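Local coordinates for antifreeze protein (PDB 3P4G), which binds ice as a hyperactive, calcium-dependent antifreeze protein, probably by way of clathrate waters anchored on a right-handed beta-helix, at residues A[219-224]-A[229-234]; A[238-243]-A[250-255]; A[38-43]-A[48-53]; A[59-64]-A[75-80]. All coordinates share one frame; numbering follows the deposited sequence.

Interaction 1. Residues A[219-224]-A[229-234]. With CA (calcium ion), chain N; CA (calcium ion), chain M; CA (calcium ion), chain O.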
loop_
_atom_site.group_PDB
_atom_site.type_symbol
_atom_site.label_atom_id
_atom_site.label_comp_id
_atom_site.label_asym_id
_atom_site.label_seq_id
_atom_site.Cartn_x
_atom_site.Cartn_y
_atom_site.Cartn_z
ATOM N N ASP A 219 -12.804 -7.142 3.724
ATOM C CA ASP A 219 -12.048 -6.172 2.928
ATOM C C ASP A 219 -12.743 -5.724 1.654
ATOM O O ASP A 219 -13.578 -6.464 1.096
ATOM C CB ASP A 219 -10.745 -6.857 2.521
ATOM C CG ASP A 219 -9.997 -7.416 3.733
ATOM O OD1 ASP A 219 -9.523 -6.630 4.581
ATOM O OD2 ASP A 219 -9.843 -8.626 3.803
ATOM N N THR A 220 -12.379 -4.518 1.226
ATOM C CA THR A 220 -12.817 -3.971 -0.056
ATOM C C THR A 220 -11.616 -3.814 -0.966
ATOM O O THR A 220 -10.675 -3.103 -0.621
ATOM C CB THR A 220 -13.484 -2.604 0.145
ATOM O OG1 THR A 220 -14.671 -2.744 0.939
ATOM C CG2 THR A 220 -13.852 -1.997 -1.179
ATOM N N ILE A 221 -11.671 -4.453 -2.132
ATOM C CA ILE A 221 -10.590 -4.319 -3.146
ATOM C C ILE A 221 -11.190 -3.851 -4.435
ATOM O O ILE A 221 -12.105 -4.527 -4.974
ATOM C CB ILE A 221 -9.943 -5.697 -3.324
ATOM C CG1 ILE A 221 -9.139 -6.057 -2.052
ATOM C CG2 ILE A 221 -9.018 -5.723 -4.570
ATOM C CD1 ILE A 221 -8.917 -7.592 -1.951
ATOM N N ILE A 222 -10.653 -2.756 -4.980
ATOM C CA ILE A 222 -11.115 -2.208 -6.240
ATOM C C ILE A 222 -9.909 -2.065 -7.191
ATOM O O ILE A 222 -8.897 -1.406 -6.844
ATOM C CB ILE A 222 -11.723 -0.844 -6.062
ATOM C CG1 ILE A 222 -12.959 -0.922 -5.136
ATOM C CG2 ILE A 222 -12.172 -0.269 -7.442
ATOM C CD1 ILE A 222 -13.498 0.456 -4.644
ATOM N N ILE A 223 -10.031 -2.672 -8.365
ATOM C CA ILE A 223 -9.006 -2.558 -9.436
ATOM C C ILE A 223 -9.658 -1.831 -10.598
ATOM O O ILE A 223 -10.601 -2.363 -11.236
ATOM C CB ILE A 223 -8.438 -3.930 -9.914
ATOM C CG1 ILE A 223 -8.031 -4.862 -8.737
ATOM C CG2 ILE A 223 -7.225 -3.714 -10.907
ATOM C CD1 ILE A 223 -6.924 -4.318 -7.770
ATOM N N ALA A 224 -9.190 -0.617 -10.901
ATOM C CA ALA A 224 -9.770 0.162 -12.048
ATOM C C ALA A 224 -9.341 -0.361 -13.419
ATOM O O ALA A 224 -10.126 -0.325 -14.354
ATOM C CB ALA A 224 -9.380 1.605 -11.964
ATOM N N GLY A 229 -3.005 -10.696 -12.788
ATOM C CA GLY A 229 -2.332 -11.364 -11.660
ATOM C C GLY A 229 -3.367 -12.010 -10.721
ATOM O O GLY A 229 -4.404 -12.512 -11.178
ATOM N N ASN A 230 -3.123 -11.977 -9.425
ATOM C CA ASN A 230 -3.963 -12.740 -8.505
ATOM C C ASN A 230 -4.596 -11.831 -7.496
ATOM O O ASN A 230 -3.949 -10.929 -6.991
ATOM C CB ASN A 230 -3.134 -13.787 -7.776
ATOM C CG ASN A 230 -2.522 -14.793 -8.717
ATOM O OD1 ASN A 230 -1.361 -15.194 -8.550
ATOM N ND2 ASN A 230 -3.276 -15.203 -9.710
ATOM N N ILE A 231 -5.845 -12.117 -7.158
ATOM C CA ILE A 231 -6.516 -11.436 -6.042
ATOM C C ILE A 231 -7.041 -12.526 -5.089
ATOM O O ILE A 231 -7.729 -13.445 -5.544
ATOM C CB ILE A 231 -7.733 -10.589 -6.514
ATOM C CG1 ILE A 231 -7.328 -9.480 -7.480
ATOM C CG2 ILE A 231 -8.516 -9.988 -5.263
ATOM C CD1 ILE A 231 -8.528 -8.739 -8.141
ATOM N N GLN A 232 -6.720 -12.409 -3.792
ATOM C CA GLN A 232 -7.300 -13.257 -2.755
ATOM C C GLN A 232 -8.106 -12.352 -1.821
ATOM O O GLN A 232 -7.555 -11.378 -1.323
ATOM C CB GLN A 232 -6.156 -13.967 -1.983
ATOM C CG GLN A 232 -6.607 -14.751 -0.781
ATOM C CD GLN A 232 -7.633 -15.820 -1.139
ATOM O OE1 GLN A 232 -8.807 -15.765 -0.736
ATOM N NE2 GLN A 232 -7.175 -16.816 -1.906
ATOM N N GLY A 233 -9.381 -12.656 -1.602
ATOM C CA GLY A 233 -10.189 -11.858 -0.665
ATOM C C GLY A 233 -9.827 -12.263 0.757
ATOM O O GLY A 233 -9.951 -11.427 1.690
ATOM N N GLY A 234 -9.413 -13.527 0.905
ATOM C CA GLY A 234 -9.076 -14.122 2.217
ATOM C C GLY A 234 -10.348 -14.494 2.979
ATOM O O GLY A 234 -11.464 -14.457 2.408
HETATM CA CA CA N . -10.816 -10.821 3.802
HETATM CA CA CA M . -7.917 -7.740 5.860
HETATM CA CA CA O . -13.754 -13.889 1.791
#
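D219 and G233 face each other across a calcium ion at one end of this contact. The CB of D219 points toward 229-234 and starts a short side chain whose carboxylate binds two calcium ions. With chi1 at -54°, CG lies opposite the carbonyl carbon and beside the backbone N, which swings the carboxylate into the calcium row. The two oxygens take different ions. OD2 of D219 binds the calcium ion of chain N at 2.4 Å, though it also stays 3.0 Å from the chain M ion. OD1 of D219 binds the calcium ion of chain M at 2.3 Å. The carbonyl O of G233 meets the chain N ion from the other segment, also at 2.4 Å. G234 turns its own O to the next ion, that of chain O. The chain N site is completed by G215, G217, T235 and D238.

Behind the metal lies an apolar layer. CD1 of I221 passes beside CG2 of I231 at 4.1 Å, the two side chains running past each other in opposite directions. CG1 of I223 approaches CD1 of I231 at 4.0 Å in the same manner. I231 therefore uses one branch for each isoleucine. No hydrogen bond joins the two segments. Strands 220-223 and 230-232 run nearly antiparallel, at 161°, but their axes stay 9.8 Å apart. They belong to facing walls of one coil. D219 OD2 and G233 O have no proton to share, so the calcium probably offsets their mutual repulsion and makes the closure of the coil depend on bound metal.

Interaction 2. Residues A[238-243]-A[250-255]. With CA (calcium ion), chain O; CA (calcium ion), chain N; CA (calcium ion), chain P.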
loop_
_atom_site.group_PDB
_atom_site.type_symbol
_atom_site.label_atom_id
_atom_site.label_comp_id
_atom_site.label_asym_id
_atom_site.label_seq_id
_atom_site.Cartn_x
_atom_site.Cartn_y
_atom_site.Cartn_z
ATOM N N ASP A 238 -15.921 -10.271 1.942
ATOM C CA ASP A 238 -15.185 -9.292 1.134
ATOM C C ASP A 238 -15.979 -8.835 -0.089
ATOM O O ASP A 238 -16.856 -9.529 -0.564
ATOM C CB ASP A 238 -13.892 -9.949 0.655
ATOM C CG ASP A 238 -13.102 -10.542 1.824
ATOM O OD1 ASP A 238 -12.662 -9.719 2.680
ATOM O OD2 ASP A 238 -12.820 -11.764 1.880
ATOM N N ILE A 239 -15.585 -7.697 -0.634
ATOM C CA ILE A 239 -16.125 -7.269 -1.926
ATOM C C ILE A 239 -14.938 -6.904 -2.844
ATOM O O ILE A 239 -14.019 -6.148 -2.430
ATOM C CB ILE A 239 -17.145 -6.101 -1.827
ATOM C CG1 ILE A 239 -17.592 -5.768 -3.265
ATOM C CG2 ILE A 239 -16.522 -4.813 -1.147
ATOM C CD1 ILE A 239 -18.976 -5.032 -3.328
ATOM N N VAL A 240 -14.918 -7.484 -4.028
ATOM C CA VAL A 240 -13.874 -7.215 -5.019
ATOM C C VAL A 240 -14.558 -6.653 -6.239
ATOM O O VAL A 240 -15.561 -7.223 -6.718
ATOM C CB VAL A 240 -13.095 -8.505 -5.374
ATOM C CG1 VAL A 240 -12.062 -8.254 -6.493
ATOM C CG2 VAL A 240 -12.353 -9.075 -4.109
ATOM N N ARG A 241 -14.028 -5.553 -6.761
ATOM C CA ARG A 241 -14.582 -5.005 -7.984
ATOM C C ARG A 241 -13.426 -4.806 -8.980
ATOM O O ARG A 241 -12.393 -4.236 -8.607
ATOM C CB ARG A 241 -15.262 -3.682 -7.720
ATOM C CG ARG A 241 -15.780 -2.955 -8.994
ATOM C CD ARG A 241 -17.043 -2.212 -8.683
ATOM N NE ARG A 241 -16.776 -1.141 -7.741
ATOM C CZ ARG A 241 -16.301 0.058 -8.104
ATOM N NH1 ARG A 241 -16.058 0.290 -9.390
ATOM N NH2 ARG A 241 -16.045 1.022 -7.188
ATOM N N VAL A 242 -13.618 -5.293 -10.195
ATOM C CA VAL A 242 -12.623 -5.108 -11.286
ATOM C C VAL A 242 -13.326 -4.365 -12.408
ATOM O O VAL A 242 -14.378 -4.800 -12.932
ATOM C CB VAL A 242 -12.032 -6.433 -11.836
ATOM C CG1 VAL A 242 -11.004 -6.165 -13.005
ATOM C CG2 VAL A 242 -11.423 -7.272 -10.712
ATOM N N GLN A 243 -12.746 -3.239 -12.815
ATOM C CA GLN A 243 -13.440 -2.395 -13.801
ATOM C C GLN A 243 -13.044 -2.557 -15.260
ATOM O O GLN A 243 -13.742 -2.039 -16.139
ATOM C CB GLN A 243 -13.279 -0.921 -13.381
ATOM C CG GLN A 243 -13.810 -0.643 -12.002
ATOM C CD GLN A 243 -13.887 0.830 -11.728
ATOM O OE1 GLN A 243 -12.932 1.421 -11.262
ATOM N NE2 GLN A 243 -15.050 1.438 -11.997
ATOM N N ALA A 250 -5.342 -14.628 -15.017
ATOM C CA ALA A 250 -5.684 -14.062 -13.747
ATOM C C ALA A 250 -6.384 -15.114 -12.876
ATOM O O ALA A 250 -7.078 -15.997 -13.384
ATOM C CB ALA A 250 -6.617 -12.904 -13.940
ATOM N N ASN A 251 -6.207 -14.993 -11.558
ATOM C CA ASN A 251 -6.975 -15.808 -10.615
ATOM C C ASN A 251 -7.576 -14.930 -9.545
ATOM O O ASN A 251 -6.848 -14.202 -8.876
ATOM C CB ASN A 251 -6.086 -16.857 -9.944
ATOM C CG ASN A 251 -6.885 -17.825 -9.112
ATOM O OD1 ASN A 251 -7.379 -17.465 -8.050
ATOM N ND2 ASN A 251 -7.053 -19.046 -9.603
ATOM N N ILE A 252 -8.895 -14.989 -9.402
ATOM C CA ILE A 252 -9.572 -14.196 -8.345
ATOM C C ILE A 252 -10.263 -15.185 -7.452
ATOM O O ILE A 252 -11.240 -15.827 -7.886
ATOM C CB ILE A 252 -10.587 -13.164 -8.932
ATOM C CG1 ILE A 252 -9.857 -12.190 -9.852
ATOM C CG2 ILE A 252 -11.293 -12.349 -7.792
ATOM C CD1 ILE A 252 -10.776 -11.298 -10.726
ATOM N N SER A 253 -9.769 -15.288 -6.213
ATOM C CA SER A 253 -10.352 -16.190 -5.242
ATOM C C SER A 253 -10.856 -15.379 -4.040
ATOM O O SER A 253 -10.100 -14.571 -3.464
ATOM C CB SER A 253 -9.303 -17.201 -4.852
ATOM O OG SER A 253 -9.055 -18.037 -5.968
ATOM N N LEU A 254 -12.117 -15.591 -3.674
ATOM C CA LEU A 254 -12.737 -14.727 -2.673
ATOM C C LEU A 254 -12.566 -15.223 -1.247
ATOM O O LEU A 254 -12.770 -14.451 -0.291
ATOM C CB LEU A 254 -14.216 -14.494 -2.991
ATOM C CG LEU A 254 -14.433 -13.825 -4.360
ATOM C CD1 LEU A 254 -15.939 -13.498 -4.654
ATOM C CD2 LEU A 254 -13.568 -12.564 -4.563
ATOM N N GLY A 255 -12.150 -16.480 -1.120
ATOM C CA GLY A 255 -11.853 -17.014 0.163
ATOM C C GLY A 255 -13.121 -17.479 0.904
ATOM O O GLY A 255 -14.228 -17.467 0.384
HETATM CA CA CA O . -13.754 -13.889 1.791
HETATM CA CA CA N . -10.816 -10.821 3.802
HETATM CA CA CA P . -16.513 -17.080 -0.181
#
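L254 O and D238 OD2 grip the same calcium ion, that of chain O, from the two segments. D238 OD2 binds it at 2.3 Å and L254 O at 2.4 Å. The two oxygens are 3.5 Å from each other, and the cation probably offsets their repulsion. The other carboxylate oxygen, D238 OD1, binds the calcium ion of chain N, so one aspartate spans two sites. The next residue after L254, G255, binds the calcium ion of chain P through its O. G234, G236, T256 and D259 complete the chain O site.

Next to the metal, the side chain of L254 bends back into the core. Its CB does not point at 238-243, yet its CD2 comes within 3.7 Å of V240 CG2, the two side chains meeting at a slant. V240 CG1 is anti to the backbone N (chi1 176°), which puts CG2 beside N and facing L254. I252 adds a looser second layer. Its CG2 is 4.4 Å from V240 CG1. V242 is modelled in two conformers, so the 4.1 Å approach of its CG2 to I252 CD1 is less certain. L261 of the following coil packs on both V240 and L254. Facing short strands, an aliphatic core between them and a calcium-filled turn at one end fit the calcium-binding beta-helix, here right-handed.

Interaction 3. Residues A[38-43]-A[48-53]. With CA (calcium ion), chain E; CA (calcium ion), chain F.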
loop_
_atom_site.group_PDB
_atom_site.type_symbol
_atom_site.label_atom_id
_atom_site.label_comp_id
_atom_site.label_asym_id
_atom_site.label_seq_id
_atom_site.Cartn_x
_atom_site.Cartn_y
_atom_site.Cartn_z
ATOM N N ASN A 38 15.652 20.663 19.862
ATOM C CA ASN A 38 16.557 21.223 18.864
ATOM C C ASN A 38 15.916 21.768 17.594
ATOM O O ASN A 38 14.848 21.333 17.174
ATOM C CB ASN A 38 17.621 20.186 18.498
ATOM C CG ASN A 38 18.498 19.825 19.668
ATOM O OD1 ASN A 38 18.460 18.698 20.176
ATOM N ND2 ASN A 38 19.335 20.780 20.105
ATOM N N ASN A 39 16.604 22.727 16.967
ATOM C CA ASN A 39 16.233 23.204 15.629
ATOM C C ASN A 39 17.528 23.180 14.831
ATOM O O ASN A 39 18.476 23.927 15.135
ATOM C CB ASN A 39 15.632 24.632 15.630
ATOM C CG ASN A 39 15.222 25.079 14.225
ATOM O OD1 ASN A 39 14.607 24.321 13.479
ATOM N ND2 ASN A 39 15.590 26.273 13.853
ATOM N N VAL A 40 17.602 22.256 13.878
ATOM C CA VAL A 40 18.816 22.064 13.091
ATOM C C VAL A 40 18.521 22.467 11.664
ATOM O O VAL A 40 17.594 21.930 11.051
ATOM C CB VAL A 40 19.317 20.607 13.184
ATOM C CG1 VAL A 40 20.632 20.374 12.297
ATOM C CG2 VAL A 40 19.576 20.244 14.638
ATOM N N ALA A 41 19.310 23.416 11.129
ATOM C CA ALA A 41 19.148 23.868 9.761
ATOM C C ALA A 41 20.424 23.562 9.016
ATOM O O ALA A 41 21.487 24.096 9.383
ATOM C CB ALA A 41 18.893 25.420 9.734
ATOM N N VAL A 42 20.336 22.716 8.001
ATOM C CA VAL A 42 21.485 22.350 7.144
ATOM C C VAL A 42 21.203 22.823 5.700
ATOM O O VAL A 42 20.279 22.345 5.042
ATOM C CB VAL A 42 21.749 20.799 7.178
ATOM C CG1 VAL A 42 22.951 20.426 6.279
ATOM C CG2 VAL A 42 21.939 20.313 8.635
ATOM N N THR A 43 21.974 23.794 5.200
ATOM C CA THR A 43 21.727 24.302 3.840
ATOM C C THR A 43 22.359 23.384 2.782
ATOM O O THR A 43 21.967 23.438 1.614
ATOM C CB THR A 43 22.270 25.740 3.615
ATOM O OG1 THR A 43 23.656 25.751 3.915
ATOM C CG2 THR A 43 21.584 26.748 4.512
ATOM N N ALA A 48 27.619 13.185 7.975
ATOM C CA ALA A 48 27.945 12.395 9.192
ATOM C C ALA A 48 26.652 12.055 9.892
ATOM O O ALA A 48 25.592 12.562 9.542
ATOM C CB ALA A 48 28.841 13.178 10.154
ATOM N N THR A 49 26.744 11.212 10.909
ATOM C CA THR A 49 25.556 10.875 11.659
ATOM C C THR A 49 25.009 12.152 12.339
ATOM O O THR A 49 25.765 13.033 12.781
ATOM C CB THR A 49 25.802 9.754 12.695
ATOM O OG1 THR A 49 26.851 10.150 13.575
ATOM C CG2 THR A 49 26.188 8.457 11.984
ATOM N N LEU A 50 23.686 12.232 12.393
ATOM C CA LEU A 50 22.980 13.368 12.960
ATOM C C LEU A 50 21.923 12.761 13.879
ATOM O O LEU A 50 21.021 12.056 13.441
ATOM C CB LEU A 50 22.339 14.229 11.840
ATOM C CG LEU A 50 21.939 15.666 12.196
ATOM C CD1 LEU A 50 21.668 16.462 10.901
ATOM C CD2 LEU A 50 20.709 15.640 13.105
ATOM N N ASN A 51 22.046 13.041 15.159
ATOM C CA ASN A 51 21.141 12.483 16.151
ATOM C C ASN A 51 20.658 13.585 17.103
ATOM O O ASN A 51 21.404 14.068 17.964
ATOM C CB ASN A 51 21.892 11.374 16.912
ATOM C CG ASN A 51 20.989 10.570 17.911
ATOM O OD1 ASN A 51 19.865 10.944 18.230
ATOM N ND2 ASN A 51 21.540 9.479 18.440
ATOM N N VAL A 52 19.391 13.953 16.964
ATOM C CA VAL A 52 18.890 15.047 17.780
ATOM C C VAL A 52 18.319 14.595 19.125
ATOM O O VAL A 52 17.909 15.440 19.944
ATOM C CB VAL A 52 17.912 15.972 16.973
ATOM C CG1 VAL A 52 18.716 16.897 15.999
ATOM C CG2 VAL A 52 16.883 15.170 16.181
ATOM N N LEU A 53 18.349 13.275 19.386
ATOM C CA LEU A 53 18.175 12.723 20.743
ATOM C C LEU A 53 16.801 13.092 21.318
ATOM O O LEU A 53 15.813 13.231 20.579
ATOM C CB LEU A 53 19.331 13.187 21.695
ATOM C CG LEU A 53 20.737 12.704 21.287
ATOM C CD1 LEU A 53 21.850 13.537 21.922
ATOM C CD2 LEU A 53 20.940 11.217 21.639
HETATM CA CA CA E . 16.959 17.110 21.164
HETATM CA CA CA F . 13.807 13.834 19.442
#
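N38, with its flat amide, and V52 meet at a shared calcium ion, that of chain E. N38 binds the ion through its amide and V52 through its O at 2.3 Å. The two ends of the N38 amide are not securely told apart. H23 and F33 also pack against the N38 side chain. The second flat group, the amide of N51, faces its own turn. Its OD1 accepts the backbone N of L53 at 3.0 Å, and the donor is tilted 30° from the carbonyl plane. The N-H...O angle is 135°, so the bond is bent. This is an Asx turn. It comes just before L53 O, which binds the calcium ion of chain F at 2.4 Å.

The rest of the contact is aliphatic. CG2 of V40 touches CG1 of V52 at 3.7 Å, the closest apolar approach between the segments. V52 CG1 lies beside the backbone N, at chi1 -76°, and is thereby aimed at V40. L50 uses one methyl, CD1, against both valines of the facing strand: it is 4.3 Å from V40 CG1 and 4.5 Å from V42 CG2. F25 covers V40 and V42 from the preceding strand. From the following strand 58-61, V59 meets V40 and V52, and I61 meets V42. D34, S36, A54 and D57 complete the chain E site. It is the first of the calcium sites along the chain, in an early coil of the right-handed beta-helix, where an asparagine stands in the place that later coils give to aspartate.

Interaction 4. Residues A[59-64]-A[75-80]. With CA (calcium ion), chain F; CA (calcium ion), chain G.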
loop_
_atom_site.group_PDB
_atom_site.type_symbol
_atom_site.label_atom_id
_atom_site.label_comp_id
_atom_site.label_asym_id
_atom_site.label_seq_id
_atom_site.Cartn_x
_atom_site.Cartn_y
_atom_site.Cartn_z
ATOM N N VAL A 59 14.426 19.204 12.280
ATOM C CA VAL A 59 15.627 19.143 11.426
ATOM C C VAL A 59 15.216 19.439 9.967
ATOM O O VAL A 59 14.237 18.872 9.454
ATOM C CB VAL A 59 16.313 17.756 11.505
ATOM C CG1 VAL A 59 17.441 17.720 10.471
ATOM C CG2 VAL A 59 16.867 17.438 12.918
ATOM N N SER A 60 15.967 20.329 9.311
ATOM C CA SER A 60 15.656 20.741 7.946
ATOM C C SER A 60 16.955 20.750 7.180
ATOM O O SER A 60 17.922 21.399 7.581
ATOM C CB SER A 60 15.020 22.132 7.915
ATOM O OG SER A 60 13.892 22.195 8.765
ATOM N N ILE A 61 16.969 20.009 6.093
ATOM C CA ILE A 61 18.175 19.746 5.276
ATOM C C ILE A 61 17.810 20.094 3.836
ATOM O O ILE A 61 16.848 19.546 3.278
ATOM C CB ILE A 61 18.585 18.203 5.402
ATOM C CG1 ILE A 61 19.005 17.845 6.843
ATOM C CG2 ILE A 61 19.691 17.774 4.398
ATOM C CD1 ILE A 61 18.716 16.409 7.261
ATOM N N ASP A 62 18.539 21.026 3.219
ATOM C CA ASP A 62 18.212 21.407 1.849
ATOM C C ASP A 62 18.879 20.459 0.845
ATOM O O ASP A 62 18.475 20.397 -0.324
ATOM C CB ASP A 62 18.703 22.815 1.583
ATOM C CG ASP A 62 17.982 23.839 2.405
ATOM O OD1 ASP A 62 16.797 23.605 2.751
ATOM O OD2 ASP A 62 18.595 24.889 2.644
ATOM N N GLY A 63 19.931 19.779 1.288
ATOM C CA GLY A 63 20.656 18.811 0.448
ATOM C C GLY A 63 20.210 17.378 0.668
ATOM O O GLY A 63 19.017 17.115 0.930
ATOM N N ASN A 64 21.178 16.460 0.628
ATOM C CA ASN A 64 20.912 15.017 0.727
ATOM C C ASN A 64 21.327 14.483 2.084
ATOM O O ASN A 64 22.277 14.998 2.694
ATOM C CB ASN A 64 21.737 14.258 -0.335
ATOM C CG ASN A 64 21.447 14.732 -1.725
ATOM O OD1 ASN A 64 20.285 14.905 -2.092
ATOM N ND2 ASN A 64 22.513 14.917 -2.538
ATOM N N ALA A 75 21.118 3.927 12.089
ATOM C CA ALA A 75 20.556 5.104 11.416
ATOM C C ALA A 75 21.671 6.114 11.175
ATOM O O ALA A 75 22.517 6.317 12.051
ATOM C CB ALA A 75 19.449 5.769 12.322
ATOM N N VAL A 76 21.679 6.750 10.010
ATOM C CA VAL A 76 22.506 7.923 9.779
ATOM C C VAL A 76 21.870 9.149 10.459
ATOM O O VAL A 76 22.569 9.927 11.159
ATOM C CB VAL A 76 22.699 8.159 8.272
ATOM C CG1 VAL A 76 23.444 9.462 8.011
ATOM C CG2 VAL A 76 23.472 6.924 7.662
ATOM N N LEU A 77 20.562 9.279 10.299
ATOM C CA LEU A 77 19.842 10.408 10.864
ATOM C C LEU A 77 18.822 9.826 11.854
ATOM O O LEU A 77 17.975 9.031 11.454
ATOM C CB LEU A 77 19.175 11.177 9.721
ATOM C CG LEU A 77 18.192 12.279 10.032
ATOM C CD1 LEU A 77 18.546 13.174 11.156
ATOM C CD2 LEU A 77 18.073 13.108 8.734
ATOM N N ASP A 78 18.949 10.208 13.131
ATOM C CA ASP A 78 18.071 9.693 14.194
ATOM C C ASP A 78 17.369 10.872 14.879
ATOM O O ASP A 78 18.041 11.789 15.409
ATOM C CB ASP A 78 18.932 8.826 15.149
ATOM C CG ASP A 78 18.153 8.180 16.271
ATOM O OD1 ASP A 78 16.929 8.320 16.394
ATOM O OD2 ASP A 78 18.817 7.509 17.101
ATOM N N MET A 79 16.042 10.883 14.802
ATOM C CA MET A 79 15.243 12.011 15.354
ATOM C C MET A 79 15.045 11.758 16.858
ATOM O O MET A 79 14.714 12.678 17.628
ATOM C CB MET A 79 13.906 12.163 14.631
ATOM C CG MET A 79 14.065 12.436 13.117
ATOM S SD MET A 79 15.006 13.960 12.733
ATOM C CE MET A 79 13.899 15.287 13.263
ATOM N N GLY A 80 15.298 10.519 17.259
ATOM C CA GLY A 80 15.258 10.091 18.677
ATOM C C GLY A 80 13.863 10.014 19.255
ATOM O O GLY A 80 12.823 10.051 18.535
HETATM CA CA CA F . 13.807 13.834 19.442
HETATM CA CA CA G . 10.736 10.633 17.531
#
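V59 and M79 form the closely packed half of this contact, near its calcium end. The terminal CE of M79 lies 3.7 Å from V59 CG2, and the sulfur SD of M79 follows at 3.9 Å from the same V59 CG2. The methionine reaches there by folding: its chain bends at chi2 (-60°) and again at chi3 (-69°), which turns CE back onto the valine. One layer further on, CD1 of I61 and CD2 of L77 meet tip to tip at 3.7 Å. These two pairs make up the whole apolar seam between the segments, and all four residues are buried.

The outward side is different. D62 is exposed beyond the end of strand 58-61, and S60 and D78 are only partly buried; none of them touches the facing segment. D78 spends one oxygen on its own turn. Its OD1 accepts the backbone N of G80 at 2.9 Å, with the donor 45° out of the carboxylate plane. This Asx turn carries the chain into the metal sites. M79 O binds the calcium ion of chain F at 2.3 Å, and G80 O binds that of chain G at 2.4 Å. No hydrogen bond crosses between 59-64 and 75-80, so apolar packing alone joins them directly.

Strand 58-61 lies between parallel strands 39-42 and 85-88. L86 of the latter packs against V59, L77 and M79. On the facing wall, strand 77-78 sits between 50-51 and 96-97, and L50 extends the core behind L77.

Overall arrangement
The four contacts repeat one arrangement along a single right-handed beta-helix. In chain order they run interaction 3, interaction 4, interaction 1, interaction 2. Interactions 3 and 4 are adjoining coils, with centres about 6 Å apart, and share the calcium ion of chain F. Interactions 1 and 2 adjoin likewise, about 5 Å apart, and share the ions of chains N and O. The pairs lie on opposite sides of the chain's centre; interactions 2 and 3 are about 48 Å apart between centres. On one wall 39-42 neighbours 58-61 and 220-223 neighbours 239-242; on the other 50-51 neighbours 77-78 and 230-232 neighbours 251-253. The calcium-bound turns form one long regular edge, probably the ice-binding side.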